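Local coordinates for protein fructose-bisphosphate aldolase (Slackia heliotrinireducens, PDB 4MOZ) that belongs to the DeoC/LacD family of aldolases and folds as a closed eight-stranded parallel TIM barrel, at residues Val250-Leu255 against Arg300-Phe305; Arg271-Arg276 against Arg283-Ile288. All coordinates share one frame; numbering follows the deposited sequence.

Interaction 1 (Val250-Leu255 against Arg300-Phe305)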
# COMPACT_ATOMS: atom_id res chain seq x y z
N VAL C 250 -41.87 -23.36 -7.64
CA VAL C 250 -40.68 -24.05 -7.15
C VAL C 250 -39.76 -23.07 -6.42
O VAL C 250 -39.24 -23.38 -5.34
CB VAL C 250 -39.91 -24.75 -8.30
CG1 VAL C 250 -38.64 -25.42 -7.79
CG2 VAL C 250 -40.81 -25.76 -9.00
N PHE C 251 -39.58 -21.89 -7.01
CA PHE C 251 -38.79 -20.82 -6.41
C PHE C 251 -39.31 -20.43 -5.02
O PHE C 251 -38.54 -20.33 -4.07
CB PHE C 251 -38.76 -19.60 -7.34
CG PHE C 251 -38.09 -18.40 -6.74
CD1 PHE C 251 -36.70 -18.30 -6.72
CD2 PHE C 251 -38.84 -17.37 -6.18
CE1 PHE C 251 -36.08 -17.19 -6.16
CE2 PHE C 251 -38.23 -16.26 -5.62
CZ PHE C 251 -36.84 -16.17 -5.61
N LEU C 252 -40.63 -20.23 -4.92
CA LEU C 252 -41.23 -19.79 -3.66
C LEU C 252 -41.20 -20.89 -2.61
O LEU C 252 -41.15 -20.62 -1.42
CB LEU C 252 -42.66 -19.26 -3.88
CG LEU C 252 -42.81 -17.98 -4.71
CD1 LEU C 252 -44.22 -17.84 -5.26
CD2 LEU C 252 -42.42 -16.73 -3.92
N GLN C 253 -41.21 -22.14 -3.08
CA GLN C 253 -41.08 -23.32 -2.22
C GLN C 253 -39.67 -23.46 -1.67
O GLN C 253 -39.48 -23.84 -0.51
CB GLN C 253 -41.50 -24.60 -2.97
CG GLN C 253 -41.52 -25.87 -2.12
CD GLN C 253 -42.62 -25.88 -1.07
OE1 GLN C 253 -43.80 -25.76 -1.39
NE2 GLN C 253 -42.23 -26.04 0.19
N GLN C 254 -38.67 -23.16 -2.50
CA GLN C 254 -37.28 -23.15 -2.04
C GLN C 254 -37.08 -22.14 -0.91
O GLN C 254 -36.51 -22.48 0.12
CB GLN C 254 -36.33 -22.82 -3.19
CG GLN C 254 -36.12 -23.96 -4.17
CD GLN C 254 -35.14 -23.59 -5.27
OE1 GLN C 254 -34.35 -22.65 -5.14
NE2 GLN C 254 -35.17 -24.34 -6.37
N LEU C 255 -37.58 -20.92 -1.11
CA LEU C 255 -37.45 -19.86 -0.12
C LEU C 255 -38.14 -20.22 1.20
O LEU C 255 -37.64 -19.91 2.28
CB LEU C 255 -38.02 -18.54 -0.65
CG LEU C 255 -37.38 -17.89 -1.88
CD1 LEU C 255 -37.91 -16.47 -2.04
CD2 LEU C 255 -35.85 -17.87 -1.79
N ARG C 300 -50.61 -19.37 -1.01
CA ARG C 300 -51.13 -18.01 -0.92
C ARG C 300 -50.15 -17.00 -1.50
O ARG C 300 -50.56 -15.98 -2.05
CB ARG C 300 -51.52 -17.65 0.52
CG ARG C 300 -52.56 -16.54 0.55
CD ARG C 300 -52.89 -16.02 1.94
NE ARG C 300 -53.69 -14.80 1.80
CZ ARG C 300 -54.02 -13.98 2.79
NH1 ARG C 300 -53.64 -14.23 4.03
NH2 ARG C 300 -54.75 -12.90 2.53
N ALA C 301 -48.85 -17.28 -1.37
CA ALA C 301 -47.81 -16.45 -1.97
C ALA C 301 -47.89 -16.50 -3.50
O ALA C 301 -47.76 -15.48 -4.17
CB ALA C 301 -46.44 -16.87 -1.49
N LEU C 302 -48.12 -17.70 -4.03
CA LEU C 302 -48.27 -17.91 -5.46
C LEU C 302 -49.47 -17.14 -6.03
O LEU C 302 -49.41 -16.63 -7.16
CB LEU C 302 -48.37 -19.41 -5.78
CG LEU C 302 -48.37 -19.84 -7.25
CD1 LEU C 302 -47.17 -19.29 -8.00
CD2 LEU C 302 -48.44 -21.35 -7.36
N ALA C 303 -50.54 -17.06 -5.24
CA ALA C 303 -51.72 -16.27 -5.59
C ALA C 303 -51.39 -14.78 -5.70
O ALA C 303 -51.94 -14.08 -6.55
CB ALA C 303 -52.83 -16.50 -4.58
N VAL C 304 -50.49 -14.31 -4.83
CA VAL C 304 -50.00 -12.94 -4.89
C VAL C 304 -49.17 -12.74 -6.16
O VAL C 304 -49.35 -11.75 -6.88
CB VAL C 304 -49.17 -12.55 -3.64
CG1 VAL C 304 -48.52 -11.19 -3.82
CG2 VAL C 304 -50.05 -12.56 -2.40
N PHE C 305 -48.27 -13.68 -6.45
CA PHE C 305 -47.47 -13.62 -7.67
C PHE C 305 -48.35 -13.56 -8.91
O PHE C 305 -48.08 -12.79 -9.84
CB PHE C 305 -46.50 -14.80 -7.76
CG PHE C 305 -45.85 -14.93 -9.12
CD1 PHE C 305 -44.82 -14.07 -9.49
CD2 PHE C 305 -46.27 -15.90 -10.02
CE1 PHE C 305 -44.23 -14.18 -10.74
CE2 PHE C 305 -45.68 -16.02 -11.27
CZ PHE C 305 -44.66 -15.15 -11.63
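The carbonyl O of A301, a residue that meets L252 across the contact, accepts the N-H of F305 at 2.9 Å, an ordinary i to i+4 helical bond. Q254 N likewise bonds V250 O within the other helix, and the side chains that meet are all apolar. The setting is the outside of a TIM barrel: helix 248-260 is the connecting helix of the beta-alpha-beta crossover between strands 237-240 and 266-269. Helix 298-305 is an additional helix that follows helix 278-294 and packs beside it.

L252 does the reaching. With CG anti to its carbonyl carbon and beside its N (chi1 -66°), the side chain extends from its helix and lays CD1 against the backbone between A301 and L302. L252 CD1 lies 4.1 Å from L302 CA and 4.3 Å from A301 C. A301 suits the spot because its single CB points toward L252 without holding the backbone off; CD1 of L252 lies 4.5 Å from that CB. L302 flanks the approach: CG anti to its N (chi1 -173°) lets its CD1 come within 4.3 Å of L252 CD1, and the same side chain also touches K249. The helices are close at this level, with L252 CA and L302 CA 7.5 Å apart, yet the buried surface totals just 110 Å².

I291 of helix 278-294 touches both L252 and A301, adding a third apolar partner. F251 faces the barrel side instead, against I288 and T269, while L255 CG sits 4.1 Å above one face of its ring, toward the rim. Polar residues serve the outer surfaces: Q253 NE2 bonds D257 OD1 one turn on, and R300 NE forms a salt bridge with E309 OE1.

Interaction 2 (Arg271-Arg276 against Arg283-Ile288)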
# COMPACT_ATOMS: atom_id res chain seq x y z
N ARG C 271 -31.80 -11.03 -10.28
CA ARG C 271 -32.28 -11.11 -11.66
C ARG C 271 -33.63 -11.79 -11.83
O ARG C 271 -34.37 -11.45 -12.75
CB ARG C 271 -31.22 -11.72 -12.59
CG ARG C 271 -30.88 -13.17 -12.29
CD ARG C 271 -29.54 -13.52 -12.92
NE ARG C 271 -28.98 -14.74 -12.35
CZ ARG C 271 -27.74 -15.17 -12.55
NH1 ARG C 271 -27.34 -16.30 -11.98
NH2 ARG C 271 -26.90 -14.48 -13.32
N ASN C 272 -33.96 -12.71 -10.94
CA ASN C 272 -35.27 -13.37 -10.99
C ASN C 272 -36.40 -12.35 -10.89
O ASN C 272 -37.47 -12.54 -11.47
CB ASN C 272 -35.40 -14.44 -9.90
CG ASN C 272 -36.44 -15.49 -10.25
OD1 ASN C 272 -36.91 -15.58 -11.39
ND2 ASN C 272 -36.80 -16.31 -9.27
N ILE C 273 -36.16 -11.26 -10.17
CA ILE C 273 -37.11 -10.16 -10.10
C ILE C 273 -36.98 -9.24 -11.33
O ILE C 273 -37.94 -9.10 -12.10
CB ILE C 273 -36.95 -9.33 -8.81
CG1 ILE C 273 -37.33 -10.16 -7.58
CG2 ILE C 273 -37.79 -8.06 -8.89
CD1 ILE C 273 -36.86 -9.57 -6.26
N HIS C 274 -35.81 -8.63 -11.51
CA HIS C 274 -35.68 -7.52 -12.45
C HIS C 274 -35.72 -7.88 -13.92
O HIS C 274 -35.99 -7.01 -14.74
CB HIS C 274 -34.51 -6.60 -12.12
CG HIS C 274 -33.14 -7.24 -12.22
ND1 HIS C 274 -32.61 -7.66 -13.39
CD2 HIS C 274 -32.18 -7.50 -11.24
CE1 HIS C 274 -31.39 -8.17 -13.17
NE2 HIS C 274 -31.13 -8.08 -11.85
N GLN C 275 -35.48 -9.15 -14.26
CA GLN C 275 -35.61 -9.59 -15.67
C GLN C 275 -37.06 -9.66 -16.17
O GLN C 275 -37.30 -9.82 -17.37
CB GLN C 275 -34.89 -10.92 -15.89
CG GLN C 275 -33.38 -10.81 -15.80
CD GLN C 275 -32.66 -12.13 -15.98
OE1 GLN C 275 -33.27 -13.19 -16.02
NE2 GLN C 275 -31.34 -12.06 -16.09
N ARG C 276 -38.01 -9.54 -15.26
CA ARG C 276 -39.43 -9.55 -15.59
C ARG C 276 -39.93 -8.13 -15.86
O ARG C 276 -39.27 -7.16 -15.48
CB ARG C 276 -40.24 -10.17 -14.45
CG ARG C 276 -39.92 -11.63 -14.19
CD ARG C 276 -40.51 -12.10 -12.87
NE ARG C 276 -39.91 -13.35 -12.43
CZ ARG C 276 -40.38 -14.57 -12.72
NH1 ARG C 276 -39.74 -15.64 -12.27
NH2 ARG C 276 -41.47 -14.72 -13.45
N ARG C 283 -45.07 -7.90 -8.55
CA ARG C 283 -45.84 -9.01 -7.98
C ARG C 283 -44.95 -10.10 -7.35
O ARG C 283 -45.34 -10.69 -6.34
CB ARG C 283 -46.78 -9.64 -9.02
CG ARG C 283 -47.96 -8.75 -9.40
CD ARG C 283 -49.08 -9.54 -10.07
NE ARG C 283 -48.61 -10.37 -11.18
CZ ARG C 283 -48.54 -9.97 -12.45
NH1 ARG C 283 -48.90 -8.74 -12.79
NH2 ARG C 283 -48.10 -10.81 -13.38
N LEU C 284 -43.78 -10.34 -7.93
CA LEU C 284 -42.86 -11.33 -7.37
C LEU C 284 -42.25 -10.86 -6.06
O LEU C 284 -42.11 -11.64 -5.12
CB LEU C 284 -41.78 -11.75 -8.38
CG LEU C 284 -40.78 -12.82 -7.90
CD1 LEU C 284 -41.47 -14.11 -7.47
CD2 LEU C 284 -39.73 -13.10 -8.96
N THR C 285 -41.89 -9.57 -5.97
CA THR C 285 -41.36 -9.02 -4.72
C THR C 285 -42.40 -9.18 -3.62
O THR C 285 -42.07 -9.51 -2.48
CB THR C 285 -40.95 -7.53 -4.82
OG1 THR C 285 -42.11 -6.72 -5.04
CG2 THR C 285 -39.94 -7.30 -5.94
N LYS C 286 -43.66 -8.97 -3.99
CA LYS C 286 -44.78 -9.07 -3.07
C LYS C 286 -44.96 -10.51 -2.59
O LYS C 286 -45.18 -10.74 -1.40
CB LYS C 286 -46.07 -8.52 -3.70
CG LYS C 286 -46.08 -7.01 -3.83
CD LYS C 286 -47.35 -6.49 -4.47
CE LYS C 286 -47.37 -4.96 -4.47
NZ LYS C 286 -48.62 -4.40 -5.05
N ALA C 287 -44.82 -11.46 -3.52
CA ALA C 287 -44.87 -12.89 -3.20
C ALA C 287 -43.74 -13.30 -2.25
O ALA C 287 -43.98 -13.97 -1.24
CB ALA C 287 -44.82 -13.72 -4.48
N ILE C 288 -42.52 -12.88 -2.58
CA ILE C 288 -41.35 -13.15 -1.74
C ILE C 288 -41.52 -12.53 -0.35
O ILE C 288 -41.33 -13.22 0.66
CB ILE C 288 -40.04 -12.65 -2.40
CG1 ILE C 288 -39.78 -13.41 -3.70
CG2 ILE C 288 -38.86 -12.80 -1.45
CD1 ILE C 288 -38.73 -12.77 -4.59
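The R276 guanidinium meets L284 CD2 obliquely, while the N272 carbonyl carbon lies in plane at its edge. This is the C-terminal end of strand 266-269 in the TIM barrel, where the short helix 271-274 leads on to helix 278-294. R276 grips N272 side-on with two nitrogens: NE donates to N272 O (2.7 Å), nearly in line with the carbonyl (169°), and NH1 to N272 OD1 (3.0 Å), approaching from above the amide carbonyl plane. Arginine suits the place because its planar array serves backbone and side-chain oxygens together; NH2 continues to a salt bridge with E280, which helps fix the group's rotation.

L284, CG anti to its N (chi1 -178°), pushes CD2 in beside this pair, 3.5 Å from R276 NE, and its side chain crosses that of R276 at about a right angle. L284 CD2 is also 4.0 Å from I273 CG1. Branched I273 packs alongside with two arms. T285 turns its methyl to it while OG1 bonds V282 O within its own helix and also V76 N; CG2 of I273 meets CG2 of T285 at 3.7 Å, and CD1 of I273 reaches CD1 of I288 at 4.1 Å.

Interactions 1 and 2 lie on the same side of the chain's centre, their own centres about 11 Å apart, and they touch. Along the chain the order is 250-255, 271-276, 283-288, 300-305, so both segments of interaction 2 fall between those of interaction 1. Helix 278-294 is central: it carries 283-288, and it also lies against helices 248-260 and 298-305, the latter following it directly in sequence. F305 O probably accepts a hydrogen bond from R283 NE, and F251 CD1 packs against N272 ND2. Helix 298-305 thus packs against helices 248-260 and 278-294, on the outside of the barrel.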